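Copper chaperone CopZ (Staphylococcus aureus, PDB 6FF2) sequesters Cu(+) inside the cell as a metallochaperone and delivers it to the copper-exporting P-type ATPase CopA. Local coordinates at residues V30-V35 against S43-D48. Residues are numbered along the deposited sequence; the frame is centred on the assembly and turned at random.
Sequences VTSADV and SVQYDD
V30 and V44 meet methyl to methyl on the face that also bears A33 and Y46: their side chains cross at about a right angle, with V30 CG1 3.9 Å from V44 CG1. Each of these methyls stands anti to its own backbone N (chi1 171° in V30), the torsion that brings the two together. Next to them, Y46 CB lies 4.1 Å from V30 CA.

On the other face S32 OG, placed between its own N and carbonyl carbon, rests against the aliphatic part of Q45, 3.5 Å from Q45 CG. The Q45 chain bends at chi2 and its end leads away from strand 30-35. A water links S32 OG to S43 O, donating to the carbonyl.

T31 N and S32 N both bond to Q45 O, at 2.7 and 3.3 Å, which defines a classic beta bulge and shifts the register by one. T31 takes a helix-like conformation (psi -42°), which brings S32 N round to the acceptor that T31 N already uses. Beyond the bulge, Q45 N bonds to S32 O and reciprocal backbone bonds join D34 and S43; the N-to-C directions of the short strand segments make an angle of 163°.

The apolar face packs against both helices of this heavy-metal-associated domain: A33 and V44 touch L24 of helix 14-25, while V44 and Y46 reach M56 of helix 53-62. Strand 3-9 pairs along the far side of strand 41-46, and strand 30-36 is one of the two outermost strands of the sheet within this chain.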
loop_
_atom_site.group_PDB
_atom_site.type_symbol
_atom_site.label_atom_id
_atom_site.label_comp_id
_atom_site.label_asym_id
_atom_site.label_seq_id
_atom_site.Cartn_x
_atom_site.Cartn_y
_atom_site.Cartn_z
ATOM N N VAL A 30 -20.516 5.082 9.751
ATOM C CA VAL A 30 -19.975 5.418 8.421
ATOM C C VAL A 30 -20.580 4.484 7.424
ATOM O O VAL A 30 -20.574 3.274 7.583
ATOM C CB VAL A 30 -18.456 5.291 8.391
ATOM C CG1 VAL A 30 -17.940 5.413 6.979
ATOM C CG2 VAL A 30 -17.854 6.352 9.273
ATOM N N THR A 31 -21.193 5.100 6.412
ATOM C CA THR A 31 -21.911 4.383 5.361
ATOM C C THR A 31 -21.000 4.032 4.193
ATOM O O THR A 31 -21.082 2.932 3.666
ATOM C CB THR A 31 -23.136 5.184 4.939
ATOM O OG1 THR A 31 -23.910 5.482 6.128
ATOM C CG2 THR A 31 -23.920 4.441 3.937
ATOM N N SER A 32 -20.134 4.962 3.784
ATOM C CA SER A 32 -19.162 4.699 2.770
ATOM C C SER A 32 -18.021 5.689 2.857
ATOM O O SER A 32 -18.142 6.767 3.472
ATOM C CB SER A 32 -19.847 4.782 1.382
ATOM O OG SER A 32 -20.164 6.102 1.018
ATOM N N ALA A 33 -16.907 5.382 2.205
ATOM C CA ALA A 33 -15.769 6.268 2.138
ATOM C C ALA A 33 -15.155 6.148 0.739
ATOM O O ALA A 33 -15.001 5.008 0.240
ATOM C CB ALA A 33 -14.742 5.893 3.203
ATOM N N ASP A 34 -14.781 7.275 0.143
ATOM C CA ASP A 34 -14.213 7.303 -1.240
ATOM C C ASP A 34 -12.997 8.215 -1.250
ATOM O O ASP A 34 -13.098 9.437 -1.102
ATOM C CB ASP A 34 -15.327 7.798 -2.169
ATOM C CG ASP A 34 -14.897 7.919 -3.608
ATOM O OD1 ASP A 34 -13.950 7.266 -4.027
ATOM O OD2 ASP A 34 -15.554 8.657 -4.344
ATOM N N VAL A 35 -11.824 7.590 -1.381
ATOM C CA VAL A 35 -10.553 8.273 -1.499
ATOM C C VAL A 35 -10.319 8.698 -2.938
ATOM O O VAL A 35 -10.396 7.862 -3.863
ATOM C CB VAL A 35 -9.391 7.363 -1.074
ATOM C CG1 VAL A 35 -8.042 8.004 -1.481
ATOM C CG2 VAL A 35 -9.515 7.039 0.446
ATOM N N SER A 43 -13.979 11.478 0.794
ATOM C CA SER A 43 -15.385 11.775 1.007
ATOM C C SER A 43 -16.017 10.672 1.809
ATOM O O SER A 43 -16.056 9.522 1.377
ATOM C CB SER A 43 -16.119 11.978 -0.296
ATOM O OG SER A 43 -17.527 12.186 -0.057
ATOM N N VAL A 44 -16.634 11.023 2.946
ATOM C CA VAL A 44 -17.250 10.033 3.846
ATOM C C VAL A 44 -18.729 10.387 3.957
ATOM O O VAL A 44 -19.080 11.547 4.206
ATOM C CB VAL A 44 -16.590 10.112 5.216
ATOM C CG1 VAL A 44 -17.225 9.132 6.154
ATOM C CG2 VAL A 44 -15.091 9.890 5.149
ATOM N N GLN A 45 -19.559 9.409 3.705
ATOM C CA GLN A 45 -21.015 9.490 3.928
ATOM C C GLN A 45 -21.298 8.815 5.275
ATOM O O GLN A 45 -20.882 7.658 5.515
ATOM C CB GLN A 45 -21.782 8.779 2.829
ATOM C CG GLN A 45 -21.512 9.354 1.447
ATOM C CD GLN A 45 -22.214 10.661 1.209
ATOM O OE1 GLN A 45 -23.220 10.981 1.857
ATOM N NE2 GLN A 45 -21.733 11.397 0.263
ATOM N N TYR A 46 -22.051 9.490 6.144
ATOM C CA TYR A 46 -22.216 8.996 7.497
ATOM C C TYR A 46 -23.476 9.548 8.163
ATOM O O TYR A 46 -24.010 10.579 7.700
ATOM C CB TYR A 46 -20.997 9.372 8.349
ATOM C CG TYR A 46 -20.829 10.864 8.646
ATOM C CD1 TYR A 46 -20.431 11.771 7.698
ATOM C CD2 TYR A 46 -21.100 11.370 9.933
ATOM C CE1 TYR A 46 -20.266 13.124 7.973
ATOM C CE2 TYR A 46 -20.951 12.716 10.220
ATOM C CZ TYR A 46 -20.528 13.609 9.235
ATOM O OH TYR A 46 -20.374 14.902 9.529
ATOM N N ASP A 47 -23.880 8.868 9.239
ATOM C CA ASP A 47 -25.007 9.306 10.078
ATOM C C ASP A 47 -24.381 10.174 11.175
ATOM O O ASP A 47 -23.656 9.630 12.034
ATOM C CB ASP A 47 -25.713 8.096 10.661
ATOM C CG ASP A 47 -26.900 8.465 11.583
ATOM O OD1 ASP A 47 -26.964 9.641 11.985
ATOM O OD2 ASP A 47 -27.671 7.544 11.874
ATOM N N ASP A 48 -24.624 11.473 11.117
ATOM C CA ASP A 48 -23.981 12.444 12.010
ATOM C C ASP A 48 -24.561 12.365 13.432
ATOM O O ASP A 48 -24.010 12.998 14.346
ATOM C CB ASP A 48 -23.969 13.866 11.489
ATOM C CG ASP A 48 -25.345 14.514 11.478
ATOM O OD1 ASP A 48 -26.368 13.824 11.516
ATOM O OD2 ASP A 48 -25.420 15.732 11.351
HETATM O O HOH W 1 -18.319 8.086 0.044
#